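Local coordinates for 2,3-dihydroxy-2,3-dihydrophenylpropionate dehydrogenase (Pseudomonas sp. MC1, PDB 5XTF), which catalyses the NAD+-dependent oxidation of naphthalene cis-dihydrodiol to 1,2-dihydroxynaphthalene, as a tetrameric short-chain dehydrogenase/reductase, at the interface of chains A and B and the interface of chains A and C. Coordinates in Å, arbitrary orientation; residue numbers count along the deposited sequence, not the author numbering. Chains: chain A/B/C, 2,3-dihydroxy-2,3-dihydrophenylpropionate dehydrogenase.

Contact 1: the interface of chains A and B. Residues chain A 261; chain B 202-203, 235, 237, 239, 241, 270-271.
A:Phe261 inserts its ring between B:Ala241 and B:Gly271, in a pocket built from loops of chain B. It buries 67 Å², the largest share in this patch of the tetramer interface. The two faces of the ring are covered differently. On one face the methyl CB of B:Ala241 sits over the centre, 3.4 Å from the centroid, as a CH-pi contact. On the opposite face lies the peptide of B:Asp270 and B:Gly271, with the amide N of B:Gly271 above the middle of the ring. That same N donates a hydrogen bond of 2.8 Å to the backbone O of A:Phe261. Main chain and ring of A:Phe261 therefore hold one peptide of chain B from two directions. The side chain is directed into the pocket by a chi1 of -157°, with CG anti to the backbone N. The CD1/CE1 edge of A:Phe261 is turned to the face of B:Phe239, the planes 59° apart. CZ of B:Phe239 comes 3.4 Å from CD1 of A:Phe261. The carbonyl O of B:Phe239 lies near CE1 of A:Phe261 and also accepts a hydrogen bond of 2.9 Å from the hydroxyl OG1 of B:Thr235. This internal bond probably steadies the loop that forms the pocket wall. B:Leu237 adds its CD1 methyl beside the backbone of A:Phe261. At the edge of the ring, in its plane, the carbonyl O of B:Gly202 stands 3.2 Å from CE2 of A:Phe261.

Contact 2: the interface of chains A and C. Residues chain A 137, 181, 185-186; chain C 165, 170-171, 173-174.
The chain A and chain C copies of helix 170-190 run roughly antiparallel where A:Ala185 meets C:Ser170, and the small residues A:Gly181 and A:Ala185 probably let the two backbones come near. The methyl CB of A:Ala185 rests on the main chain of C:Ser170, 3.7 Å from its CA. It also faces C:Ile173, whose CD1 lies 3.9 Å from that CB. The CG2 branch of C:Ile173 turns instead to the backbone of A:Gly181, with 3.7 Å between CG2 and the carbonyl O. C:Ser170 fits between three side chains of chain A. Its CB meets CD2 of A:Leu186 at 3.6 Å, with A:Ala185 to one side and A:Phe137 to the other. The same CB of C:Ser170 lies 3.8 Å from the ring carbon CE2 of A:Phe137. A chi1 of 60° sets the hydroxyl OG on the A:Phe137 side of C:Ser170. The ring presents its edge rather than a face, and the carbonyl O of C:Ser170 lies in the ring plane, 3.7 Å from CZ of A:Phe137. C:Cys171 borders the same edge through its CA and SG. C:Val165 adds a small contact from the loop ahead of the helix. In the fold, A:Phe137 comes from the long helix 118-150, so the start of chain C helix 170-190 packs against two helices of chain A.

Contact 3: the interface of chains A and C. Residues chain A 184-185, 188; chain C 165, 277.
Helix 170-190 of this short-chain dehydrogenase/reductase carries the Tyr-X-X-X-Lys active-site motif near its start, and its later turns in chain A receive a loop residue of chain C. That residue is C:Val165, which buries 60 Å² here, the largest share in the patch. Its two methyls touch different parts of the helix. CG1 of C:Val165 lies 3.4 Å from the carbonyl O of A:Lys184. The same methyl lies 3.8 Å from CB of A:Lys184, so it meets the root of that side chain and not the amine. CG2 goes to the ring of A:Tyr188, covering one face from 3.6 Å above the plane. It is offset toward the rim and comes nearest to CG of A:Tyr188, at 3.7 Å. The contact is of the CH-pi kind, and the two side chains run obliquely to each other. With a chi1 of -176°, A:Tyr188 carries its ring away from its own backbone N and under the CG2 methyl of C:Val165. The beta-branch of C:Val165 is what reaches both places at once. A glycine in place of C:Val165 would probably uncover this face of the A:Tyr188 ring and leave a gap beside the A:Lys184 carbonyl. Toward the phenol end lies C:Arg277, which is poorly ordered.

Contact 1: the interface of chains A and B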
loop_
_atom_site.group_PDB
_atom_site.type_symbol
_atom_site.label_atom_id
_atom_site.label_comp_id
_atom_site.label_asym_id
_atom_site.label_seq_id
_atom_site.Cartn_x
_atom_site.Cartn_y
_atom_site.Cartn_z
ATOM N N PHE A 261 -6.990 14.402 -15.256
ATOM C CA PHE A 261 -7.743 13.688 -14.236
ATOM C C PHE A 261 -6.842 12.854 -13.322
ATOM O O PHE A 261 -7.339 12.026 -12.550
ATOM C CB PHE A 261 -8.804 12.813 -14.921
ATOM C CG PHE A 261 -9.977 12.452 -14.043
ATOM C CD1 PHE A 261 -10.732 13.437 -13.434
ATOM C CD2 PHE A 261 -10.332 11.121 -13.838
ATOM C CE1 PHE A 261 -11.814 13.104 -12.625
ATOM C CE2 PHE A 261 -11.413 10.786 -13.028
ATOM C CZ PHE A 261 -12.154 11.778 -12.428
ATOM N N GLY B 202 -11.612 5.822 -12.040
ATOM C CA GLY B 202 -12.642 6.027 -11.041
ATOM C C GLY B 202 -13.408 7.314 -11.229
ATOM O O GLY B 202 -12.861 8.273 -11.776
ATOM N N GLY B 203 -14.665 7.360 -10.787
ATOM C CA GLY B 203 -15.464 8.572 -10.892
ATOM C C GLY B 203 -15.683 9.040 -12.316
ATOM O O GLY B 203 -15.504 10.219 -12.644
ATOM N N THR B 235 -15.242 14.636 -7.262
ATOM C CA THR B 235 -13.906 14.140 -6.950
ATOM C C THR B 235 -13.132 15.308 -6.350
ATOM O O THR B 235 -13.609 16.447 -6.428
ATOM C CB THR B 235 -13.207 13.598 -8.207
ATOM O OG1 THR B 235 -12.975 14.669 -9.144
ATOM C CG2 THR B 235 -14.049 12.523 -8.879
ATOM N N LEU B 237 -10.644 16.703 -7.725
ATOM C CA LEU B 237 -10.384 17.601 -8.850
ATOM C C LEU B 237 -11.639 18.302 -9.348
ATOM O O LEU B 237 -11.557 19.099 -10.285
ATOM C CB LEU B 237 -9.713 16.854 -10.008
ATOM C CG LEU B 237 -8.240 16.491 -9.776
ATOM C CD1 LEU B 237 -7.632 15.932 -11.045
ATOM C CD2 LEU B 237 -7.413 17.674 -9.261
ATOM N N PHE B 239 -14.571 17.381 -10.802
ATOM C CA PHE B 239 -15.391 17.043 -11.951
ATOM C C PHE B 239 -15.330 15.545 -12.167
ATOM O O PHE B 239 -14.439 14.858 -11.656
ATOM C CB PHE B 239 -14.947 17.798 -13.207
ATOM C CG PHE B 239 -13.675 17.292 -13.818
ATOM C CD1 PHE B 239 -13.708 16.442 -14.919
ATOM C CD2 PHE B 239 -12.442 17.695 -13.325
ATOM C CE1 PHE B 239 -12.530 15.982 -15.498
ATOM C CE2 PHE B 239 -11.257 17.240 -13.900
ATOM C CZ PHE B 239 -11.298 16.387 -14.985
ATOM N N ALA B 241 -14.920 12.643 -15.011
ATOM C CA ALA B 241 -14.266 12.532 -16.302
ATOM C C ALA B 241 -15.094 11.677 -17.246
ATOM O O ALA B 241 -15.721 10.691 -16.839
ATOM C CB ALA B 241 -12.866 11.936 -16.149
ATOM N N ASP B 270 -8.209 8.930 -11.290
ATOM C CA ASP B 270 -9.462 8.944 -10.547
ATOM C C ASP B 270 -9.822 10.320 -10.002
ATOM O O ASP B 270 -10.682 10.415 -9.118
ATOM C CB ASP B 270 -9.379 7.965 -9.381
ATOM C CG ASP B 270 -8.181 8.235 -8.463
ATOM O OD1 ASP B 270 -7.470 9.263 -8.637
ATOM O OD2 ASP B 270 -7.956 7.415 -7.542
ATOM N N GLY B 271 -9.167 11.380 -10.471
ATOM C CA GLY B 271 -9.471 12.706 -9.982
ATOM C C GLY B 271 -9.172 12.906 -8.518
ATOM O O GLY B 271 -9.724 13.825 -7.905
#

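Contact 2: the interface of chains A and C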
loop_
_atom_site.group_PDB
_atom_site.type_symbol
_atom_site.label_atom_id
_atom_site.label_comp_id
_atom_site.label_asym_id
_atom_site.label_seq_id
_atom_site.Cartn_x
_atom_site.Cartn_y
_atom_site.Cartn_z
ATOM N N PHE A 137 9.746 20.737 -1.004
ATOM C CA PHE A 137 8.930 21.766 -0.381
ATOM C C PHE A 137 9.368 23.151 -0.846
ATOM O O PHE A 137 8.530 24.003 -1.162
ATOM C CB PHE A 137 9.028 21.664 1.142
ATOM C CG PHE A 137 8.130 20.621 1.749
ATOM C CD1 PHE A 137 8.636 19.398 2.168
ATOM C CD2 PHE A 137 6.781 20.869 1.910
ATOM C CE1 PHE A 137 7.808 18.442 2.745
ATOM C CE2 PHE A 137 5.953 19.923 2.489
ATOM C CZ PHE A 137 6.468 18.707 2.900
ATOM N N GLY A 181 4.477 10.781 0.876
ATOM C CA GLY A 181 3.538 11.488 1.726
ATOM C C GLY A 181 3.283 12.889 1.217
ATOM O O GLY A 181 2.158 13.393 1.295
ATOM N N ALA A 185 -0.493 14.393 0.431
ATOM C CA ALA A 185 -0.885 15.584 1.180
ATOM C C ALA A 185 -1.078 16.790 0.260
ATOM O O ALA A 185 -2.086 17.497 0.356
ATOM C CB ALA A 185 0.166 15.884 2.252
ATOM N N LEU A 186 -0.111 17.055 -0.628
ATOM C CA LEU A 186 -0.206 18.243 -1.473
ATOM C C LEU A 186 -1.295 18.099 -2.524
ATOM O O LEU A 186 -2.019 19.062 -2.805
ATOM C CB LEU A 186 1.143 18.530 -2.131
ATOM C CG LEU A 186 2.173 18.907 -1.049
ATOM C CD1 LEU A 186 3.546 19.054 -1.648
ATOM C CD2 LEU A 186 1.762 20.167 -0.275
ATOM N N VAL C 165 -4.556 11.078 4.282
ATOM C CA VAL C 165 -4.468 12.522 4.480
ATOM C C VAL C 165 -5.595 12.954 5.404
ATOM O O VAL C 165 -6.432 12.138 5.801
ATOM C CB VAL C 165 -4.539 13.279 3.145
ATOM C CG1 VAL C 165 -3.512 12.726 2.171
ATOM C CG2 VAL C 165 -5.931 13.176 2.569
ATOM N N SER C 170 1.246 19.021 5.217
ATOM C CA SER C 170 2.097 18.181 4.387
ATOM C C SER C 170 3.400 17.836 5.083
ATOM O O SER C 170 3.942 16.750 4.854
ATOM C CB SER C 170 2.366 18.867 3.051
ATOM O OG SER C 170 3.021 20.106 3.253
ATOM N N CYS C 171 3.931 18.734 5.922
ATOM C CA CYS C 171 5.131 18.380 6.681
ATOM C C CYS C 171 4.863 17.181 7.577
ATOM O O CYS C 171 5.595 16.184 7.537
ATOM C CB CYS C 171 5.621 19.561 7.518
ATOM S SG CYS C 171 6.045 21.011 6.525
ATOM N N ILE C 173 2.506 14.913 7.436
ATOM C CA ILE C 173 2.200 13.686 6.713
ATOM C C ILE C 173 3.458 13.110 6.084
ATOM O O ILE C 173 3.661 11.889 6.077
ATOM C CB ILE C 173 1.091 13.931 5.678
ATOM C CG1 ILE C 173 -0.222 14.189 6.408
ATOM C CG2 ILE C 173 0.947 12.734 4.771
ATOM C CD1 ILE C 173 -1.378 14.449 5.519
ATOM N N ALA C 174 4.343 13.980 5.587
ATOM C CA ALA C 174 5.596 13.508 5.010
ATOM C C ALA C 174 6.490 12.885 6.076
ATOM O O ALA C 174 7.140 11.864 5.831
ATOM C CB ALA C 174 6.305 14.661 4.302
#

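Contact 3: the interface of chains A and C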
loop_
_atom_site.group_PDB
_atom_site.type_symbol
_atom_site.label_atom_id
_atom_site.label_comp_id
_atom_site.label_asym_id
_atom_site.label_seq_id
_atom_site.Cartn_x
_atom_site.Cartn_y
_atom_site.Cartn_z
ATOM N N LYS A 184 0.571 12.763 -1.596
ATOM C CA LYS A 184 -0.814 12.596 -1.186
ATOM C C LYS A 184 -1.320 13.825 -0.451
ATOM O O LYS A 184 -2.444 14.280 -0.696
ATOM C CB LYS A 184 -0.947 11.331 -0.337
ATOM C CG LYS A 184 -0.489 10.091 -1.127
ATOM C CD LYS A 184 0.095 9.031 -0.208
ATOM C CE LYS A 184 -0.973 8.083 0.300
ATOM N NZ LYS A 184 -0.524 7.331 1.495
ATOM N N ALA A 185 -0.493 14.393 0.431
ATOM C CA ALA A 185 -0.885 15.584 1.180
ATOM C C ALA A 185 -1.078 16.790 0.260
ATOM O O ALA A 185 -2.086 17.497 0.356
ATOM C CB ALA A 185 0.166 15.884 2.252
ATOM N N TYR A 188 -4.004 16.634 -2.171
ATOM C CA TYR A 188 -5.286 16.837 -1.518
ATOM C C TYR A 188 -5.483 18.297 -1.140
ATOM O O TYR A 188 -6.567 18.861 -1.328
ATOM C CB TYR A 188 -5.370 15.945 -0.279
ATOM C CG TYR A 188 -6.701 16.018 0.409
ATOM C CD1 TYR A 188 -7.778 15.266 -0.042
ATOM C CD2 TYR A 188 -6.889 16.857 1.501
ATOM C CE1 TYR A 188 -9.002 15.338 0.584
ATOM C CE2 TYR A 188 -8.109 16.930 2.138
ATOM C CZ TYR A 188 -9.160 16.170 1.676
ATOM O OH TYR A 188 -10.379 16.247 2.307
ATOM N N VAL C 165 -4.556 11.078 4.282
ATOM C CA VAL C 165 -4.468 12.522 4.480
ATOM C C VAL C 165 -5.595 12.954 5.404
ATOM O O VAL C 165 -6.432 12.138 5.801
ATOM C CB VAL C 165 -4.539 13.279 3.145
ATOM C CG1 VAL C 165 -3.512 12.726 2.171
ATOM C CG2 VAL C 165 -5.931 13.176 2.569
ATOM N N ARG C 277 -14.205 8.578 6.000
ATOM C CA ARG C 277 -15.223 9.129 6.907
ATOM C C ARG C 277 -16.568 8.471 6.738
ATOM O O ARG C 277 -17.004 8.250 5.619
ATOM C CB ARG C 277 -15.348 10.659 6.734
ATOM C CG ARG C 277 -14.066 11.388 7.214
ATOM C CD ARG C 277 -12.769 11.113 6.378
ATOM N NE ARG C 277 -12.695 11.868 5.058
ATOM C CZ ARG C 277 -11.948 11.505 3.985
ATOM N NH1 ARG C 277 -11.437 10.277 3.930
ATOM N NH2 ARG C 277 -11.953 12.208 2.840
#

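Contact 2 and contact 3 belong to one interface, between chains A and C. Their C-alpha centres are about 8 Å apart, and they share A:Ala185 and C:Val165. Both use helix 170-190 of chain A, with contact 3 extending toward its end. Contact 1 joins chain A to chain B instead. Its centre is about 15 Å from that of contact 3 and about 21 Å from that of contact 2. Chain A thus binds two neighbours through separate surfaces. Each interface is two-fold symmetric, so every contact has a twin, and together the two interfaces help build the tetramer.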